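Local coordinates for protein 6-phosphogluconolactonase (Thermotoga maritima, PDB 1VL1) that hydrolyses 6-phosphogluconolactone to 6-phosphogluconate, the second step in the oxidative stage of the pentose phosphate pathway, at residues Y192-I197 and V227-K232; A152-L157 and R179-F184; K122-Y127 and N164-T169. All coordinates share one frame; numbering follows the deposited sequence. Where two conformers were deposited one is given.

Contact 1. Residues Y192-I197 and V227-K232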
# COMPACT_ATOMS: atom_id res chain seq x y z
N TYR A 192 -2.37 -7.03 -9.05
CA TYR A 192 -3.07 -7.59 -7.89
C TYR A 192 -3.13 -6.56 -6.79
O TYR A 192 -2.14 -5.94 -6.47
CB TYR A 192 -2.34 -8.85 -7.39
CG TYR A 192 -2.27 -9.95 -8.43
CD1 TYR A 192 -3.31 -10.80 -8.62
CD2 TYR A 192 -1.14 -10.08 -9.27
CE1 TYR A 192 -3.28 -11.79 -9.61
CE2 TYR A 192 -1.08 -11.08 -10.29
CZ TYR A 192 -2.18 -11.93 -10.43
OH TYR A 192 -2.19 -12.94 -11.38
N VAL A 193 -4.33 -6.33 -6.26
CA VAL A 193 -4.50 -5.46 -5.16
C VAL A 193 -5.01 -6.32 -3.99
O VAL A 193 -5.98 -7.07 -4.14
CB VAL A 193 -5.53 -4.36 -5.45
CG1 VAL A 193 -5.87 -3.63 -4.22
CG2 VAL A 193 -4.98 -3.38 -6.47
N LEU A 194 -4.29 -6.24 -2.88
CA LEU A 194 -4.64 -6.94 -1.64
C LEU A 194 -5.02 -5.92 -0.60
O LEU A 194 -4.25 -5.01 -0.30
CB LEU A 194 -3.44 -7.73 -1.11
CG LEU A 194 -2.72 -8.64 -2.11
CD1 LEU A 194 -1.67 -9.55 -1.37
CD2 LEU A 194 -3.65 -9.47 -2.88
N PHE A 195 -6.20 -6.07 0.01
CA PHE A 195 -6.58 -5.23 1.15
C PHE A 195 -6.48 -6.07 2.42
O PHE A 195 -6.95 -7.20 2.45
CB PHE A 195 -8.05 -4.76 1.02
CG PHE A 195 -8.24 -3.66 0.01
CD1 PHE A 195 -8.05 -2.32 0.39
CD2 PHE A 195 -8.66 -3.95 -1.28
CE1 PHE A 195 -8.22 -1.31 -0.52
CE2 PHE A 195 -8.86 -2.90 -2.17
CZ PHE A 195 -8.64 -1.64 -1.81
N LEU A 196 -5.93 -5.49 3.49
CA LEU A 196 -5.76 -6.19 4.77
C LEU A 196 -6.53 -5.42 5.81
O LEU A 196 -6.16 -4.29 6.12
CB LEU A 196 -4.28 -6.19 5.14
CG LEU A 196 -3.34 -7.18 4.53
CD1 LEU A 196 -3.59 -7.50 3.14
CD2 LEU A 196 -1.90 -6.81 4.84
N ILE A 197 -7.63 -5.99 6.28
CA ILE A 197 -8.53 -5.31 7.20
C ILE A 197 -8.92 -6.25 8.32
O ILE A 197 -8.99 -7.48 8.11
CB ILE A 197 -9.79 -4.73 6.53
CG1 ILE A 197 -10.67 -5.81 5.83
CG2 ILE A 197 -9.42 -3.61 5.55
CD1 ILE A 197 -12.07 -5.29 5.67
N VAL A 227 -8.23 -8.75 -3.89
CA VAL A 227 -8.39 -9.70 -2.80
C VAL A 227 -8.46 -8.99 -1.47
O VAL A 227 -7.60 -8.17 -1.16
CB VAL A 227 -7.18 -10.65 -2.75
CG1 VAL A 227 -7.39 -11.64 -1.58
CG2 VAL A 227 -6.99 -11.42 -4.10
N TRP A 228 -9.46 -9.32 -0.66
CA TRP A 228 -9.56 -8.81 0.69
C TRP A 228 -9.23 -9.97 1.67
O TRP A 228 -9.75 -11.07 1.55
CB TRP A 228 -10.97 -8.32 0.99
CG TRP A 228 -11.38 -7.11 0.17
CD1 TRP A 228 -11.70 -7.12 -1.16
CD2 TRP A 228 -11.51 -5.77 0.60
NE1 TRP A 228 -12.02 -5.86 -1.58
CE2 TRP A 228 -11.87 -4.99 -0.52
CE3 TRP A 228 -11.34 -5.13 1.81
CZ2 TRP A 228 -12.12 -3.64 -0.45
CZ3 TRP A 228 -11.59 -3.77 1.88
CH2 TRP A 228 -11.95 -3.04 0.75
N PHE A 229 -8.38 -9.68 2.65
CA PHE A 229 -8.13 -10.60 3.74
C PHE A 229 -8.74 -9.94 4.96
O PHE A 229 -8.23 -8.91 5.45
CB PHE A 229 -6.62 -10.81 3.92
CG PHE A 229 -5.95 -11.48 2.78
CD1 PHE A 229 -6.05 -12.82 2.63
CD2 PHE A 229 -5.19 -10.75 1.86
CE1 PHE A 229 -5.45 -13.46 1.55
CE2 PHE A 229 -4.57 -11.40 0.77
CZ PHE A 229 -4.68 -12.74 0.64
N VAL A 230 -9.84 -10.50 5.44
CA VAL A 230 -10.66 -9.90 6.48
C VAL A 230 -10.60 -10.71 7.76
O VAL A 230 -10.99 -11.88 7.78
CB VAL A 230 -12.09 -9.82 6.03
CG1 VAL A 230 -12.96 -9.10 7.10
CG2 VAL A 230 -12.16 -9.14 4.66
N GLY A 231 -10.08 -10.08 8.82
CA GLY A 231 -9.98 -10.71 10.13
C GLY A 231 -11.09 -10.25 11.07
O GLY A 231 -11.60 -9.15 10.93
N LYS A 232 -11.44 -11.12 12.02
CA LYS A 232 -12.44 -10.89 13.10
C LYS A 232 -13.86 -11.41 12.80
O LYS A 232 -14.06 -12.43 12.09
CB LYS A 232 -12.51 -9.41 13.51
CG LYS A 232 -11.53 -8.96 14.60
CD LYS A 232 -10.08 -8.97 14.17
CE LYS A 232 -9.25 -8.11 15.15
NZ LYS A 232 -7.82 -7.84 14.71
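The Phe195 ring and the six-membered ring of Trp228 form a face-to-face stack, their centroids 4.0 Å apart and their planes at 15°. On the Phe195 face lies Trp228 CZ2, offset toward the rim; the edge of the same ring meets the backbone O of Val227. Trp228 receives on its face both Phe195 CD2 and the methylene CB, the latter a CH-pi contact 3.7 Å from the centroid of the six-membered ring. Ile197 CD1 reaches that indole obliquely, touching Trp228 CE3 at 3.9 Å. Phe195 and Trp228 are bridge partners on one face of the sheet and therefore lie side by side; each sets CG beside its own backbone N (chi1 -76° and -66°). An alanine in place of Trp228 would probably open a gap over the Phe195 ring and leave Ile197 CD1 without its indole neighbour.

On the face bearing Leu194, Leu196, Val227 and Phe229, Val227 CG1 of the same strand lies over the Phe229 ring near its rim, while Leu194 CD1 comes to its edge from the partner strand. Five backbone bonds in parallel register join the strands, from Val227 N to Val193 O (2.8 Å) through Gly231 N to Ile197 O (2.9 Å). They close the beta-alpha-beta unit whose helix 200-210 covers Trp228 and Val230. These bonds satisfy the backbone groups facing each other across the pair, and the side chains meeting here are apolar or aromatic.

Contact 2. Residues A152-L157 and R179-F184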
# COMPACT_ATOMS: atom_id res chain seq x y z
N ALA A 152 -4.84 4.27 1.08
CA ALA A 152 -3.65 5.06 0.92
C ALA A 152 -3.85 6.33 1.78
O ALA A 152 -4.27 6.19 2.92
CB ALA A 152 -3.31 5.32 -0.57
N SER A 153 -3.62 7.51 1.23
CA SER A 153 -4.07 8.76 1.88
C SER A 153 -5.12 9.46 0.99
O SER A 153 -5.17 10.70 0.90
CB SER A 153 -2.92 9.69 2.24
OG SER A 153 -2.26 9.35 3.47
N ILE A 154 -5.92 8.64 0.32
CA ILE A 154 -7.08 9.14 -0.42
C ILE A 154 -8.32 9.13 0.52
O ILE A 154 -8.87 8.06 0.82
CB ILE A 154 -7.36 8.30 -1.64
CG1 ILE A 154 -6.13 8.19 -2.56
CG2 ILE A 154 -8.58 8.87 -2.34
CD1 ILE A 154 -6.16 7.08 -3.54
N PHE A 155 -8.71 10.31 0.96
CA PHE A 155 -9.83 10.52 1.87
C PHE A 155 -11.05 11.05 1.13
O PHE A 155 -12.17 10.86 1.59
CB PHE A 155 -9.45 11.50 2.99
CG PHE A 155 -8.47 10.92 3.99
CD1 PHE A 155 -8.88 10.20 5.07
CD2 PHE A 155 -7.13 11.03 3.78
CE1 PHE A 155 -7.97 9.65 5.94
CE2 PHE A 155 -6.22 10.44 4.63
CZ PHE A 155 -6.62 9.75 5.69
N ASP A 156 -10.80 11.70 0.00
CA ASP A 156 -11.77 12.38 -0.85
C ASP A 156 -11.67 11.85 -2.29
O ASP A 156 -10.58 11.59 -2.79
CB ASP A 156 -11.53 13.90 -0.85
CG ASP A 156 -11.94 14.51 0.44
OD1 ASP A 156 -13.14 14.52 0.71
OD2 ASP A 156 -11.13 14.94 1.26
N LEU A 157 -12.78 11.75 -2.99
CA LEU A 157 -12.71 11.24 -4.36
C LEU A 157 -11.91 12.15 -5.30
O LEU A 157 -11.20 11.64 -6.17
CB LEU A 157 -14.11 10.92 -4.92
CG LEU A 157 -14.94 9.96 -4.05
CD1 LEU A 157 -16.21 9.66 -4.79
CD2 LEU A 157 -14.19 8.71 -3.73
N ARG A 179 -0.92 15.09 3.34
CA ARG A 179 -0.46 13.78 2.89
C ARG A 179 -0.03 13.84 1.41
O ARG A 179 -0.58 14.64 0.61
CB ARG A 179 -1.53 12.67 2.99
CG ARG A 179 -2.47 12.64 4.17
CD ARG A 179 -1.77 12.38 5.39
NE ARG A 179 -2.62 12.12 6.58
CZ ARG A 179 -3.01 10.93 7.00
NH1 ARG A 179 -2.83 9.83 6.25
NH2 ARG A 179 -3.61 10.82 8.17
N VAL A 180 0.91 12.96 1.06
CA VAL A 180 1.29 12.69 -0.31
C VAL A 180 0.77 11.29 -0.61
O VAL A 180 0.95 10.39 0.20
CB VAL A 180 2.81 12.77 -0.47
CG1 VAL A 180 3.23 12.22 -1.84
CG2 VAL A 180 3.26 14.18 -0.19
N THR A 181 0.06 11.13 -1.72
CA THR A 181 -0.53 9.83 -1.99
C THR A 181 -0.50 9.46 -3.44
O THR A 181 -0.63 10.30 -4.32
CB THR A 181 -2.01 9.80 -1.45
OG1 THR A 181 -2.55 8.46 -1.53
CG2 THR A 181 -2.88 10.69 -2.25
N LEU A 182 -0.35 8.15 -3.70
CA LEU A 182 -0.70 7.66 -5.00
C LEU A 182 -2.17 7.87 -5.20
O LEU A 182 -2.94 7.88 -4.23
CB LEU A 182 -0.44 6.16 -5.11
CG LEU A 182 1.01 5.72 -5.08
CD1 LEU A 182 1.17 4.19 -5.39
CD2 LEU A 182 1.87 6.45 -5.93
N THR A 183 -2.55 8.04 -6.47
CA THR A 183 -3.96 8.27 -6.89
C THR A 183 -4.61 6.96 -7.31
O THR A 183 -3.96 5.90 -7.39
CB THR A 183 -3.96 9.19 -8.11
OG1 THR A 183 -3.19 8.59 -9.15
CG2 THR A 183 -3.33 10.54 -7.83
N PHE A 184 -5.92 6.98 -7.54
CA PHE A 184 -6.54 5.81 -8.14
C PHE A 184 -5.82 5.33 -9.42
O PHE A 184 -5.61 4.12 -9.62
CB PHE A 184 -8.00 6.11 -8.47
CG PHE A 184 -8.87 6.40 -7.28
CD1 PHE A 184 -8.68 5.80 -6.03
CD2 PHE A 184 -9.99 7.22 -7.44
CE1 PHE A 184 -9.52 6.03 -4.96
CE2 PHE A 184 -10.87 7.46 -6.36
CZ PHE A 184 -10.62 6.86 -5.10
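The loop that follows strand 140-143 folds over strand 179-182 of the mixed sheet, and the two are joined through Ser153, Thr181 and Arg179. Ser153 N donates to Thr181 OG1 over 3.1 Å. That hydroxyl is anti to its own backbone N (chi1 -171°) and in turn donates to Leu182 O at 2.8 Å, so the direction of both bonds is fixed and the threonine relays the loop amide to a strand carbonyl. Ala152 CB packs against the same hydroxyl oxygen.

Arg179 NH1 donates to Ser153 OG at 2.9 Å, with the acceptor 13° out of the guanidinium plane. The arginine's CB and CG lie close against Ser153 CB, and a bend at chi2 turns CD. The serine oxygen is also hydrogen-bonded to Asp80 on strand 74-82, the antiparallel neighbour of strand 179-182, and the loop is thereby tied to two adjacent strands. Phe155 crosses the arginine at about a right angle: its ring stands nearly upright on one face of the guanidinium, planes 82° apart, and presents its CE2/CZ edge to that face, CZ lying 3.6 Å above the plane. Arg179 NH2 bonds to Pro175 O, and a bound citrate, probably from the crystallisation liquor, lies about 4 Å from this side chain, consistent with an anion-accepting pocket.

Toward the end of the strand, Ile154 CD1 lies against the carbonyl oxygen of Leu182, at 3.4 Å from O, and also meets Phe184 CD1 at 3.8 Å, approaching the ring obliquely.

Contact 3. Residues K122-Y127 and N164-T169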
# COMPACT_ATOMS: atom_id res chain seq x y z
N LYS A 122 6.89 19.43 -4.52
CA LYS A 122 8.15 18.93 -5.06
C LYS A 122 8.34 17.46 -4.62
O LYS A 122 8.88 16.63 -5.37
CB LYS A 122 9.32 19.77 -4.59
CG LYS A 122 9.21 21.18 -4.99
CD LYS A 122 9.31 21.37 -6.46
CE LYS A 122 9.39 22.85 -6.73
NZ LYS A 122 9.43 23.27 -8.16
N ALA A 123 7.96 17.16 -3.37
CA ALA A 123 8.01 15.78 -2.90
C ALA A 123 7.14 14.88 -3.77
O ALA A 123 7.55 13.78 -4.17
CB ALA A 123 7.52 15.73 -1.44
N CYS A 124 5.97 15.37 -4.13
CA CYS A 124 5.07 14.62 -5.04
C CYS A 124 5.70 14.37 -6.40
O CYS A 124 5.67 13.24 -6.90
CB CYS A 124 3.74 15.32 -5.28
SG CYS A 124 2.58 15.40 -3.91
N GLU A 125 6.27 15.40 -7.00
CA GLU A 125 6.76 15.35 -8.37
C GLU A 125 7.98 14.47 -8.44
O GLU A 125 8.15 13.69 -9.39
CB GLU A 125 7.01 16.75 -8.88
CG GLU A 125 5.74 17.51 -9.02
CD GLU A 125 5.93 18.95 -9.36
OE1 GLU A 125 7.09 19.49 -9.27
OE2 GLU A 125 4.87 19.54 -9.74
N LYS A 126 8.83 14.57 -7.40
CA LYS A 126 10.01 13.72 -7.29
C LYS A 126 9.59 12.26 -7.22
O LYS A 126 10.16 11.41 -7.86
CB LYS A 126 10.85 14.13 -6.09
CG LYS A 126 12.05 13.18 -5.83
CD LYS A 126 12.89 13.68 -4.67
CE LYS A 126 13.79 12.65 -4.14
NZ LYS A 126 14.79 13.22 -3.14
N TYR A 127 8.60 11.96 -6.39
CA TYR A 127 8.18 10.58 -6.21
C TYR A 127 7.53 10.09 -7.48
O TYR A 127 7.78 8.97 -7.91
CB TYR A 127 7.16 10.52 -5.07
CG TYR A 127 6.86 9.14 -4.59
CD1 TYR A 127 7.87 8.22 -4.41
CD2 TYR A 127 5.57 8.74 -4.29
CE1 TYR A 127 7.64 6.94 -3.92
CE2 TYR A 127 5.33 7.44 -3.81
CZ TYR A 127 6.34 6.55 -3.65
OH TYR A 127 6.13 5.24 -3.18
N ASN A 164 -2.80 12.55 -12.12
CA ASN A 164 -1.37 12.44 -11.85
C ASN A 164 -1.23 11.02 -11.27
O ASN A 164 -2.22 10.43 -10.87
CB ASN A 164 -0.93 13.41 -10.75
CG ASN A 164 -1.14 14.82 -11.09
OD1 ASN A 164 -2.11 15.46 -10.60
ND2 ASN A 164 -0.27 15.37 -11.93
N LEU A 165 -0.00 10.51 -11.16
CA LEU A 165 0.25 9.31 -10.38
C LEU A 165 0.34 9.60 -8.87
O LEU A 165 -0.04 8.78 -8.03
CB LEU A 165 1.52 8.61 -10.86
CG LEU A 165 1.50 8.11 -12.30
CD1 LEU A 165 2.80 7.52 -12.76
CD2 LEU A 165 0.37 7.10 -12.58
N VAL A 166 0.78 10.79 -8.51
CA VAL A 166 1.02 11.15 -7.13
C VAL A 166 0.44 12.53 -6.93
O VAL A 166 0.66 13.42 -7.80
CB VAL A 166 2.51 11.18 -6.80
CG1 VAL A 166 2.69 11.38 -5.30
CG2 VAL A 166 3.18 9.87 -7.23
N THR A 167 -0.32 12.71 -5.87
CA THR A 167 -0.84 14.02 -5.53
C THR A 167 -0.68 14.30 -4.04
O THR A 167 -0.11 13.50 -3.31
CB THR A 167 -2.30 14.17 -5.98
OG1 THR A 167 -2.69 15.55 -5.86
CG2 THR A 167 -3.24 13.39 -5.11
N PHE A 168 -1.18 15.43 -3.57
CA PHE A 168 -1.11 15.74 -2.14
C PHE A 168 -2.46 16.30 -1.63
O PHE A 168 -3.31 16.70 -2.45
CB PHE A 168 0.08 16.67 -1.83
CG PHE A 168 -0.04 18.06 -2.39
CD1 PHE A 168 -0.65 19.06 -1.65
CD2 PHE A 168 0.50 18.38 -3.63
CE1 PHE A 168 -0.74 20.38 -2.17
CE2 PHE A 168 0.44 19.66 -4.15
CZ PHE A 168 -0.19 20.66 -3.40
N THR A 169 -2.65 16.31 -0.32
CA THR A 169 -3.95 16.67 0.28
C THR A 169 -3.75 17.86 1.20
O THR A 169 -2.63 18.17 1.59
CB THR A 169 -4.55 15.47 1.10
OG1 THR A 169 -3.76 15.24 2.28
CG2 THR A 169 -4.53 14.14 0.33
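Cys124 points its side chain from helix 120-134 toward strand 166-168 and meets the strand with its sulfur. In one of two modelled positions of the cysteine, and with correspondingly less certainty, SG lies 3.3 Å from Thr167 O and 3.5 Å from Phe168 CB. In that position it approaches the Phe168 ring at the edge, 4.9 Å from the centroid and 78° off the ring normal, which makes this a sulfur-aromatic contact at the rim. Of the ring atoms, CD2 comes nearest to SG, at 3.6 Å. Phe168 CG itself sits between its backbone N and carbonyl carbon (chi1 67°).

One turn along the helix, Tyr127 crosses Val166 at about a right angle. Its CG is anti to the backbone N, and the ring atom CD2 is 4.0 Å from each of the two valine methyls, CG1 and CG2; CG2 approaches the ring obliquely. Val166 thus touches both helix residues: while its methyls meet the tyrosine, CG1 also lies 4.1 Å from Cys124 CB, and its CB rests against Cys124 O. The contact is held by van der Waals packing rather than by polar bonds. The phenol oxygen of Tyr127 is satisfied beyond it, by a hydrogen bond to Leu78 O.

The helix and strand axes run nearly antiparallel, at 170°, and approach to 7.5 Å. Glu128, the next residue of the helix, accepts a hydrogen bond from Val166 N, a polar tie next to the apolar patch. Strand 166-168 pairs antiparallel with strand 179-182, whose Val180 touches both Cys124 and Val166, so the helix segment lies along strand 166-168 and also touches its neighbour, strand 179-182.

All three contacts reach the same mixed sheet. Contacts 2 and 3 are neighbours, their centres 10 Å apart, and they touch directly: Thr183 OG1 lies 2.7 Å from Asn164 O, a probable hydrogen bond. Their segments alternate along the chain, in the order 122-127, 152-157, 164-169, 179-184. The loop packs on strand 179-182 and the helix on strand 166-168, and these two strands are adjacent. Contact 1 comes later in the sequence, after both have closed, on the other side of the chain's centre from contact 3, about 26 Å away between centres; contact 2 is about 18 Å from contact 1. Contact 1 thus lies in the parallel part of the sheet, contacts 2 and 3 at the antiparallel pair.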